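Local coordinates for histidine triad (HIT) protein (Clostridium difficile, PDB 4EGU), which binds a purine nucleotide and a zinc ion and probably acts as a nucleotide hydrolase or transferase of the histidine triad family, at the interface of chains A and B. Residues are numbered along the deposited sequence; one frame, centred on the assembly and turned at random. Chains: chain A/B, histidine triad (HIT) protein.

Contact 1: the interface of chains A and B. Residues chain A 92-93, 95; chain B 82-83, 109-111.
A:Asp93 enters chain B between two loop stretches, B:Thr82 with B:Gly83, and B:Lys109 to B:Leu111, and has 104 Å² of its surface buried by chain B, more than any other residue of the patch.

Backbone hydrogen bonds hold it on both sides. A:Asp93 N donates to B:Thr82 O at 2.9 Å, with 161° at the hydrogen. The amide B:Leu111 N donates to A:Asp93 O at 3.0 Å, lying in the carbonyl plane. One residue of chain A thus gives its N-H to one loop and its carbonyl oxygen to the other, which should fix the backbone here; such bonds place little direct demand on side-chain identity.

Van der Waals contacts supplement these bonds. With CG set anti to its own carbonyl carbon (chi1 -76°), the A:Asp93 carboxylate spans the two loops: OD1 lies 3.6 Å from B:Lys110 CB, while OD2 stands 3.6 Å from B:Thr82 CB. The aspartate side chain runs at a slant to both neighbours. B:Leu111 lays its side-chain base near the carbonyl of the same aspartate, its CG 3.6 Å from A:Asp93 O.

Charges contribute at most at long range. The B:Lys110 chain, bent at chi2 and chi4, turns its end away from the carboxylate, and its NZ remains 5.9 Å from A:Asp93 OD1, too far for a salt bridge, though the opposite charges may still attract. Its CE instead approaches the backbone oxygen A:Ser92 O at 3.4 Å, and NZ passes 4.2 Å from A:Gly95 CA.

This loop-to-loop clasp, repeated by the two-fold axis, joins the subunits at the margin of the dimer, consistent with the dimeric architecture common among histidine triad proteins.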
loop_
_atom_site.group_PDB
_atom_site.type_symbol
_atom_site.label_atom_id
_atom_site.label_comp_id
_atom_site.label_asym_id
_atom_site.label_seq_id
_atom_site.Cartn_x
_atom_site.Cartn_y
_atom_site.Cartn_z
ATOM N N SER A 92 5.106 -13.641 -6.493
ATOM C CA SER A 92 6.010 -14.490 -5.738
ATOM C C SER A 92 7.075 -13.695 -5.018
ATOM O O SER A 92 7.303 -13.871 -3.823
ATOM C CB SER A 92 6.679 -15.512 -6.680
ATOM O OG SER A 92 7.782 -16.124 -6.038
ATOM N N ASP A 93 7.762 -12.832 -5.745
ATOM C CA ASP A 93 8.846 -12.105 -5.152
ATOM C C ASP A 93 8.361 -11.005 -4.198
ATOM O O ASP A 93 9.114 -10.586 -3.323
ATOM C CB ASP A 93 9.779 -11.628 -6.269
ATOM C CG ASP A 93 10.672 -12.790 -6.821
ATOM O OD1 ASP A 93 10.753 -13.840 -6.161
ATOM O OD2 ASP A 93 11.290 -12.682 -7.908
ATOM N N GLY A 95 6.230 -11.724 -2.037
ATOM C CA GLY A 95 5.851 -12.483 -0.864
ATOM C C GLY A 95 4.370 -12.771 -0.756
ATOM O O GLY A 95 3.902 -13.149 0.298
ATOM N N THR B 82 7.612 -11.342 -11.935
ATOM C CA THR B 82 8.425 -11.791 -10.818
ATOM C C THR B 82 7.771 -11.421 -9.479
ATOM O O THR B 82 7.705 -12.250 -8.591
ATOM C CB THR B 82 9.861 -11.249 -10.912
ATOM O OG1 THR B 82 9.816 -9.862 -11.255
ATOM C CG2 THR B 82 10.647 -12.004 -11.970
ATOM N N GLY B 83 7.285 -10.190 -9.371
ATOM C CA GLY B 83 6.510 -9.738 -8.226
ATOM C C GLY B 83 7.136 -8.557 -7.515
ATOM O O GLY B 83 8.301 -8.224 -7.712
ATOM N N LYS B 109 14.006 -8.673 -6.210
ATOM C CA LYS B 109 14.472 -9.818 -5.433
ATOM C C LYS B 109 13.288 -10.392 -4.667
ATOM O O LYS B 109 12.250 -9.750 -4.563
ATOM C CB LYS B 109 15.578 -9.409 -4.461
ATOM C CG LYS B 109 15.110 -8.491 -3.345
ATOM C CD LYS B 109 16.254 -8.240 -2.372
ATOM C CE LYS B 109 15.794 -7.481 -1.155
ATOM N NZ LYS B 109 16.836 -7.429 -0.113
ATOM N N LYS B 110 13.437 -11.602 -4.132
ATOM C CA LYS B 110 12.434 -12.149 -3.231
ATOM C C LYS B 110 12.555 -11.423 -1.893
ATOM O O LYS B 110 13.583 -11.469 -1.221
ATOM C CB LYS B 110 12.558 -13.673 -3.047
ATOM C CG LYS B 110 11.508 -14.202 -2.047
ATOM C CD LYS B 110 10.888 -15.543 -2.416
ATOM C CE LYS B 110 9.450 -15.672 -1.864
ATOM N NZ LYS B 110 9.200 -14.943 -0.565
ATOM N N LEU B 111 11.487 -10.752 -1.505
ATOM C CA LEU B 111 11.519 -9.877 -0.324
ATOM C C LEU B 111 11.309 -10.596 1.010
ATOM O O LEU B 111 10.771 -11.677 1.035
ATOM C CB LEU B 111 10.479 -8.806 -0.516
ATOM C CG LEU B 111 10.873 -7.885 -1.662
ATOM C CD1 LEU B 111 9.658 -7.051 -2.028
ATOM C CD2 LEU B 111 12.031 -6.978 -1.275
#

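Contact 2: the interface of chains A and B. Residues chain A 71, 74-75, 80, 84; chain B 52-53, 55, 57.
Helix 61-77 of chain A, with the short helix 79-82 and the start of strand 84-90, receives the 3-10 helix 52-54 of chain B; the following B:Ile55 and the 3-10 helix 57-59 reach the same surface mainly through water.

B:Ile53 is the principal apolar element, with 94 Å² of its surface buried by chain A. Its CG1 branch, anti to the backbone N (chi1 -163°), projects CD1 among A:Asn71, A:Ala74, A:Lys75 and A:Asp80. CD1 comes within 3.5 Å of the amide carbon A:Asn71 CG, and CG1 packs on A:Asp80 CB at 3.6 Å. The aliphatic part of A:Lys75 runs antiparallel past this isoleucine. The side chains of B:Leu52 and A:Phe84 cross at about a right angle, CD2 meeting the ring carbon CE2 at 3.9 Å and not lying over the ring face.

A direct polar link is A:Asn71 ND2 to B:Leu52 O, 3.1 Å long and nearly straight at the hydrogen (167°). The acceptor lies close to the asparagine amide plane, but the donor stands 45° above the carbonyl plane and therefore misses the lone pairs. The same ND2 is hydrogen-bonded to water 1 at 2.9 Å, and these two bonds together should fix the rotation of the amide.

Water carries further polar contact. Water 1 joins A:Asn71 to B:Ile55 O and to the carboxylate oxygen B:Asp57 OD1. The extended A:Lys75 meets water 2 and also water 3, which leads to the carbonyls of B:Ile53 and B:Ile55. Its NZ is 4.3 Å from B:Asp57 OD1, not in direct contact, and water 2 bridges the two.

The site sets an isoleucine packed into the partner's helical surface beside a cluster of bridging waters and probably supports the pairing of the two subunits.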
loop_
_atom_site.group_PDB
_atom_site.type_symbol
_atom_site.label_atom_id
_atom_site.label_comp_id
_atom_site.label_asym_id
_atom_site.label_seq_id
_atom_site.Cartn_x
_atom_site.Cartn_y
_atom_site.Cartn_z
ATOM N N ASN A 71 -8.440 4.004 6.637
ATOM C CA ASN A 71 -8.458 5.216 7.442
ATOM C C ASN A 71 -9.624 5.200 8.451
ATOM O O ASN A 71 -9.465 5.679 9.576
ATOM C CB ASN A 71 -8.517 6.468 6.588
ATOM C CG ASN A 71 -7.163 6.891 6.077
ATOM O OD1 ASN A 71 -6.135 6.241 6.315
ATOM N ND2 ASN A 71 -7.151 8.016 5.383
ATOM N N ALA A 74 -8.481 3.025 11.280
ATOM C CA ALA A 74 -7.467 3.742 12.046
ATOM C C ALA A 74 -8.102 4.758 12.988
ATOM O O ALA A 74 -7.693 4.889 14.138
ATOM C CB ALA A 74 -6.493 4.426 11.111
ATOM N N LYS A 75 -9.064 5.514 12.477
ATOM C CA LYS A 75 -9.709 6.558 13.288
ATOM C C LYS A 75 -10.510 5.974 14.433
ATOM O O LYS A 75 -10.482 6.489 15.534
ATOM C CB LYS A 75 -10.562 7.465 12.405
ATOM C CG LYS A 75 -9.745 8.334 11.452
ATOM C CD LYS A 75 -10.553 9.079 10.379
ATOM C CE LYS A 75 -9.662 9.775 9.321
ATOM N NZ LYS A 75 -10.414 10.393 8.173
ATOM N N ASP A 80 -4.842 6.180 14.085
ATOM C CA ASP A 80 -4.688 7.363 13.259
ATOM C C ASP A 80 -3.641 8.335 13.819
ATOM O O ASP A 80 -2.906 8.972 13.075
ATOM C CB ASP A 80 -6.026 8.094 13.018
ATOM C CG ASP A 80 -6.713 8.622 14.280
ATOM O OD1 ASP A 80 -6.586 7.992 15.347
ATOM O OD2 ASP A 80 -7.445 9.635 14.163
ATOM N N PHE A 84 0.726 3.875 11.346
ATOM C CA PHE A 84 0.444 2.540 10.847
ATOM C C PHE A 84 1.157 2.352 9.512
ATOM O O PHE A 84 1.623 3.314 8.918
ATOM C CB PHE A 84 -1.076 2.289 10.717
ATOM C CG PHE A 84 -1.818 3.253 9.834
ATOM C CD1 PHE A 84 -2.297 4.458 10.322
ATOM C CD2 PHE A 84 -2.085 2.925 8.514
ATOM C CE1 PHE A 84 -3.021 5.315 9.523
ATOM C CE2 PHE A 84 -2.811 3.781 7.702
ATOM C CZ PHE A 84 -3.280 4.979 8.207
ATOM N N LEU B 52 -1.108 9.467 4.558
ATOM C CA LEU B 52 -2.337 8.820 4.153
ATOM C C LEU B 52 -3.516 9.248 5.024
ATOM O O LEU B 52 -4.611 9.482 4.532
ATOM C CB LEU B 52 -2.127 7.299 4.228
ATOM C CG LEU B 52 -3.309 6.387 3.963
ATOM C CD1 LEU B 52 -3.966 6.676 2.630
ATOM C CD2 LEU B 52 -2.859 4.944 4.030
ATOM N N ILE B 53 -3.302 9.335 6.332
ATOM C CA ILE B 53 -4.389 9.592 7.249
ATOM C C ILE B 53 -4.888 11.016 7.112
ATOM O O ILE B 53 -5.980 11.319 7.588
ATOM C CB ILE B 53 -3.975 9.230 8.725
ATOM C CG1 ILE B 53 -5.179 9.076 9.659
ATOM C CG2 ILE B 53 -2.994 10.271 9.270
ATOM C CD1 ILE B 53 -6.171 8.036 9.238
ATOM N N ILE B 55 -5.379 12.428 4.035
ATOM C CA ILE B 55 -6.141 12.552 2.789
ATOM C C ILE B 55 -7.633 12.437 3.143
ATOM O O ILE B 55 -8.048 11.410 3.672
ATOM C CB ILE B 55 -5.791 11.437 1.785
ATOM C CG1 ILE B 55 -4.293 11.340 1.466
ATOM C CG2 ILE B 55 -6.566 11.651 0.479
ATOM C CD1 ILE B 55 -3.962 10.074 0.631
ATOM N N ASP B 57 -11.468 11.452 2.825
ATOM C CA ASP B 57 -12.112 10.376 2.098
ATOM C C ASP B 57 -12.476 10.814 0.686
ATOM O O ASP B 57 -12.294 10.042 -0.238
ATOM C CB ASP B 57 -13.414 9.908 2.806
ATOM C CG ASP B 57 -13.200 9.273 4.162
ATOM O OD1 ASP B 57 -12.063 8.906 4.511
ATOM O OD2 ASP B 57 -14.217 9.129 4.860
HETATM O O HOH W 1 -9.530 9.666 5.046
HETATM O O HOH W 2 -11.712 8.189 7.200
HETATM O O HOH W 3 -8.386 11.767 6.658
#

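Contact 1 and contact 2 lie about 28 Å apart between their C-alpha centres. They share no residue, but the turn from helix 79-82 into strand 84-90 serves both, its B:Thr82 and B:Gly83 in contact 1 and its A:Asp80 and A:Phe84 in contact 2. Strand 84-90 of chain A leads from contact 2 to the loop of contact 1. Two-fold symmetry repeats each patch, so well-separated points would hold the subunits together, if this dimer is the biological one, as is usual in the family. Contact 1 is centred about 19 Å from B:His102 and contact 2 about 16 Å from A:His102, suggesting support rather than chemistry.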